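Local coordinates for protein transcriptional regulator (PDB 4YV9) that probably binds DNA as a quorum-sensing transcriptional regulator and acts as the receptor for SHP peptide pheromones, at residues Ser204-Leu215 against Phe227-Lys235. Numbering follows the deposited sequence.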
loop_
_atom_site.group_PDB
_atom_site.type_symbol
_atom_site.label_atom_id
_atom_site.label_comp_id
_atom_site.label_asym_id
_atom_site.label_seq_id
_atom_site.Cartn_x
_atom_site.Cartn_y
_atom_site.Cartn_z
ATOM N N SER B 204 7.558 -17.809 19.603
ATOM C CA SER B 204 8.415 -16.695 19.203
ATOM C C SER B 204 9.265 -17.060 17.983
ATOM O O SER B 204 9.324 -16.309 17.013
ATOM C CB SER B 204 9.325 -16.272 20.360
ATOM O OG SER B 204 8.557 -15.877 21.475
ATOM N N HIS B 205 9.908 -18.223 18.042
ATOM C CA HIS B 205 10.771 -18.687 16.960
ATOM C C HIS B 205 10.011 -18.816 15.642
ATOM O O HIS B 205 10.466 -18.311 14.616
ATOM C CB HIS B 205 11.417 -20.023 17.317
ATOM C CG HIS B 205 12.345 -20.532 16.264
ATOM N ND1 HIS B 205 11.924 -21.328 15.222
ATOM C CD2 HIS B 205 13.672 -20.331 16.071
ATOM C CE1 HIS B 205 12.951 -21.610 14.439
ATOM N NE2 HIS B 205 14.024 -21.018 14.938
ATOM N N TYR B 206 8.865 -19.491 15.673
ATOM C CA TYR B 206 7.975 -19.542 14.509
ATOM C C TYR B 206 7.681 -18.149 13.937
ATOM O O TYR B 206 7.799 -17.935 12.737
ATOM C CB TYR B 206 6.656 -20.249 14.868
ATOM C CG TYR B 206 5.583 -20.174 13.783
ATOM C CD1 TYR B 206 4.727 -19.079 13.695
ATOM C CD2 TYR B 206 5.425 -21.200 12.857
ATOM C CE1 TYR B 206 3.752 -19.001 12.710
ATOM C CE2 TYR B 206 4.448 -21.137 11.867
ATOM C CZ TYR B 206 3.615 -20.031 11.801
ATOM O OH TYR B 206 2.644 -19.940 10.827
ATOM N N LEU B 207 7.295 -17.205 14.800
ATOM C CA LEU B 207 6.859 -15.888 14.353
ATOM C C LEU B 207 7.987 -15.068 13.742
ATOM O O LEU B 207 7.785 -14.330 12.782
ATOM C CB LEU B 207 6.236 -15.108 15.519
ATOM C CG LEU B 207 4.837 -15.576 15.892
ATOM C CD1 LEU B 207 4.404 -15.018 17.246
ATOM C CD2 LEU B 207 3.859 -15.186 14.797
ATOM N N ILE B 208 9.170 -15.202 14.323
ATOM C CA ILE B 208 10.367 -14.540 13.833
ATOM C C ILE B 208 10.687 -14.986 12.407
ATOM O O ILE B 208 10.955 -14.165 11.528
ATOM C CB ILE B 208 11.558 -14.841 14.773
ATOM C CG1 ILE B 208 11.429 -14.007 16.049
ATOM C CG2 ILE B 208 12.885 -14.588 14.082
ATOM C CD1 ILE B 208 12.194 -14.604 17.237
ATOM N N GLU B 209 10.636 -16.292 12.180
ATOM C CA GLU B 209 10.844 -16.838 10.837
ATOM C C GLU B 209 9.793 -16.311 9.839
ATOM O O GLU B 209 10.143 -15.890 8.739
ATOM C CB GLU B 209 10.832 -18.367 10.889
ATOM C CG GLU B 209 11.021 -19.044 9.551
ATOM C CD GLU B 209 9.706 -19.300 8.833
ATOM O OE1 GLU B 209 8.643 -19.215 9.485
ATOM O OE2 GLU B 209 9.745 -19.577 7.622
ATOM N N LYS B 210 8.516 -16.321 10.228
ATOM C CA LYS B 210 7.446 -15.776 9.384
ATOM C C LYS B 210 7.637 -14.286 9.102
ATOM O O LYS B 210 7.489 -13.843 7.969
ATOM C CB LYS B 210 6.071 -15.982 10.024
ATOM C CG LYS B 210 5.712 -17.424 10.325
ATOM C CD LYS B 210 5.697 -18.289 9.068
ATOM C CE LYS B 210 4.628 -17.876 8.085
ATOM N NZ LYS B 210 4.658 -18.802 6.884
ATOM N N ILE B 211 7.955 -13.511 10.134
ATOM C CA ILE B 211 8.125 -12.071 9.960
ATOM C C ILE B 211 9.300 -11.785 9.025
ATOM O O ILE B 211 9.214 -10.922 8.165
ATOM C CB ILE B 211 8.319 -11.355 11.309
ATOM C CG1 ILE B 211 6.995 -11.340 12.092
ATOM C CG2 ILE B 211 8.787 -9.917 11.097
ATOM C CD1 ILE B 211 7.173 -11.133 13.625
ATOM N N GLU B 212 10.387 -12.530 9.174
ATOM C CA GLU B 212 11.534 -12.344 8.295
ATOM C C GLU B 212 11.131 -12.607 6.852
ATOM O O GLU B 212 11.563 -11.893 5.940
ATOM C CB GLU B 212 12.688 -13.264 8.693
ATOM C CG GLU B 212 13.347 -12.870 9.992
ATOM C CD GLU B 212 14.360 -13.896 10.469
ATOM O OE1 GLU B 212 14.346 -15.044 9.967
ATOM O OE2 GLU B 212 15.175 -13.543 11.344
ATOM N N PHE B 213 10.309 -13.636 6.651
ATOM C CA PHE B 213 9.851 -13.974 5.310
ATOM C C PHE B 213 8.953 -12.870 4.749
ATOM O O PHE B 213 9.083 -12.500 3.589
ATOM C CB PHE B 213 9.113 -15.309 5.309
ATOM C CG PHE B 213 8.628 -15.717 3.958
ATOM C CD1 PHE B 213 9.529 -16.001 2.946
ATOM C CD2 PHE B 213 7.273 -15.791 3.683
ATOM C CE1 PHE B 213 9.085 -16.365 1.682
ATOM C CE2 PHE B 213 6.827 -16.157 2.421
ATOM C CZ PHE B 213 7.734 -16.442 1.427
ATOM N N LEU B 214 8.051 -12.348 5.580
ATOM C CA LEU B 214 7.121 -11.303 5.159
ATOM C C LEU B 214 7.840 -9.993 4.838
ATOM O O LEU B 214 7.349 -9.194 4.047
ATOM C CB LEU B 214 6.066 -11.040 6.242
ATOM C CG LEU B 214 5.016 -12.107 6.559
ATOM C CD1 LEU B 214 4.290 -11.701 7.830
ATOM C CD2 LEU B 214 4.021 -12.303 5.420
ATOM N N LEU B 215 8.999 -9.766 5.451
ATOM C CA LEU B 215 9.722 -8.512 5.229
ATOM C C LEU B 215 10.709 -8.567 4.067
ATOM O O LEU B 215 11.199 -7.530 3.630
ATOM C CB LEU B 215 10.462 -8.086 6.497
ATOM C CG LEU B 215 9.614 -7.517 7.615
ATOM C CD1 LEU B 215 10.452 -7.440 8.890
ATOM C CD2 LEU B 215 9.049 -6.123 7.224
ATOM N N PHE B 227 10.611 -4.603 14.534
ATOM C CA PHE B 227 11.125 -5.973 14.575
ATOM C C PHE B 227 12.577 -6.025 15.060
ATOM O O PHE B 227 12.968 -6.962 15.748
ATOM C CB PHE B 227 10.996 -6.619 13.200
ATOM C CG PHE B 227 11.358 -8.081 13.170
ATOM C CD1 PHE B 227 10.765 -8.983 14.043
ATOM C CD2 PHE B 227 12.280 -8.554 12.259
ATOM C CE1 PHE B 227 11.097 -10.327 14.013
ATOM C CE2 PHE B 227 12.614 -9.901 12.226
ATOM C CZ PHE B 227 12.019 -10.782 13.106
ATOM N N LEU B 228 13.381 -5.024 14.709
ATOM C CA LEU B 228 14.744 -4.943 15.251
ATOM C C LEU B 228 14.681 -4.910 16.778
ATOM O O LEU B 228 15.453 -5.573 17.460
ATOM C CB LEU B 228 15.470 -3.700 14.728
ATOM C CG LEU B 228 16.879 -3.439 15.253
ATOM C CD1 LEU B 228 17.791 -4.605 14.929
ATOM C CD2 LEU B 228 17.398 -2.161 14.619
ATOM N N TYR B 229 13.726 -4.151 17.304
ATOM C CA TYR B 229 13.627 -3.981 18.749
ATOM C C TYR B 229 13.131 -5.263 19.405
ATOM O O TYR B 229 13.717 -5.742 20.354
ATOM C CB TYR B 229 12.695 -2.822 19.104
ATOM C CG TYR B 229 12.665 -2.549 20.593
ATOM C CD1 TYR B 229 11.826 -3.274 21.437
ATOM C CD2 TYR B 229 13.474 -1.573 21.154
ATOM C CE1 TYR B 229 11.790 -3.034 22.791
ATOM C CE2 TYR B 229 13.441 -1.325 22.509
ATOM C CZ TYR B 229 12.599 -2.063 23.321
ATOM O OH TYR B 229 12.569 -1.827 24.669
ATOM N N VAL B 230 12.057 -5.815 18.853
ATOM C CA VAL B 230 11.330 -6.916 19.463
ATOM C C VAL B 230 12.146 -8.199 19.426
ATOM O O VAL B 230 12.198 -8.958 20.399
ATOM C CB VAL B 230 9.978 -7.122 18.735
ATOM C CG1 VAL B 230 9.327 -8.433 19.157
ATOM C CG2 VAL B 230 9.051 -5.922 18.991
ATOM N N HIS B 231 12.791 -8.431 18.288
ATOM C CA HIS B 231 13.672 -9.577 18.134
ATOM C C HIS B 231 14.876 -9.446 19.075
ATOM O O HIS B 231 15.314 -10.425 19.675
ATOM C CB HIS B 231 14.118 -9.698 16.674
ATOM C CG HIS B 231 14.866 -10.956 16.371
ATOM N ND1 HIS B 231 15.709 -11.078 15.287
ATOM C CD2 HIS B 231 14.898 -12.151 17.007
ATOM C CE1 HIS B 231 16.235 -12.291 15.274
ATOM N NE2 HIS B 231 15.756 -12.963 16.305
ATOM N N GLY B 232 15.396 -8.229 19.215
ATOM C CA GLY B 232 16.474 -7.979 20.158
ATOM C C GLY B 232 16.011 -8.334 21.556
ATOM O O GLY B 232 16.760 -8.909 22.353
ATOM N N TYR B 233 14.754 -8.003 21.839
ATOM C CA TYR B 233 14.131 -8.300 23.129
ATOM C C TYR B 233 14.038 -9.812 23.345
ATOM O O TYR B 233 14.314 -10.318 24.438
ATOM C CB TYR B 233 12.752 -7.635 23.194
ATOM C CG TYR B 233 11.914 -7.934 24.419
ATOM C CD1 TYR B 233 12.451 -7.868 25.700
ATOM C CD2 TYR B 233 10.563 -8.246 24.288
ATOM C CE1 TYR B 233 11.668 -8.127 26.817
ATOM C CE2 TYR B 233 9.775 -8.500 25.393
ATOM C CZ TYR B 233 10.331 -8.446 26.652
ATOM O OH TYR B 233 9.539 -8.709 27.742
ATOM N N TYR B 234 13.669 -10.528 22.290
ATOM C CA TYR B 234 13.675 -11.987 22.305
ATOM C C TYR B 234 15.079 -12.527 22.550
ATOM O O TYR B 234 15.259 -13.467 23.318
ATOM C CB TYR B 234 13.120 -12.529 20.987
ATOM C CG TYR B 234 13.421 -13.984 20.715
ATOM C CD1 TYR B 234 12.638 -14.987 21.264
ATOM C CD2 TYR B 234 14.475 -14.350 19.890
ATOM C CE1 TYR B 234 12.893 -16.306 21.005
ATOM C CE2 TYR B 234 14.742 -15.678 19.620
ATOM C CZ TYR B 234 13.947 -16.653 20.181
ATOM O OH TYR B 234 14.202 -17.979 19.927
ATOM N N LYS B 235 16.067 -11.925 21.892
ATOM C CA LYS B 235 17.462 -12.331 22.046
ATOM C C LYS B 235 17.931 -12.116 23.478
ATOM O O LYS B 235 18.616 -12.969 24.057
ATOM C CB LYS B 235 18.369 -11.557 21.087
ATOM C CG LYS B 235 18.190 -11.897 19.621
ATOM C CD LYS B 235 19.195 -11.132 18.776
ATOM C CE LYS B 235 18.772 -11.085 17.321
ATOM N NZ LYS B 235 19.759 -10.343 16.489
#
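The Phe227 side chain is a knob in a hole on helix 201-215, formed by Ile208, Ile211, Glu212 and Leu215. The ring gets there because its CG lies anti to the backbone N (chi1 -174°), which carries it across to the facing helix. CH-pi contacts organise the interface. CG2 of Ile211 sits over the centre of the Phe227 ring, 3.6 Å from the centroid, while CB of His231, one turn on, covers the opposite face near its rim. Ile208 reaches three rings: CD1 lies over a face of Tyr234, 3.6 Å from the ring centroid, and also touches His231, while CG2 lies over a face of His231, 4.2 Å from its centroid, and also meets Phe227 CZ. On the other face of that imidazole rests CE of Lys235, whose NZ makes a salt bridge to Asp246.

Plain apolar packing fills in around these rings. The methylene CG of Glu212 lies 3.8 Å from CE2 of Phe227, the carboxylate turned almost perpendicular to the ring, and Leu215 CD1 comes within 4.0 Å of Phe227 CD2. At the other end, Ser204 offers CB, 3.6 Å from CE1 of Tyr234, while its OG hydrogen-bonds to Tyr200 O, just ahead of helix 201-215.

No hydrogen bond joins the two segments. Glu212 OE2 and His231 ND1, 4.7 Å apart, are too far for a salt bridge; if the histidine is protonated, a weak long-range attraction is possible. The segments run roughly antiparallel (151°) as neighbouring helices of the C-terminal domain, whose family belongs to the TPR clan. Their direct contact probably rests on buried apolar surface and close shape fit, with CH-pi contacts adding to it.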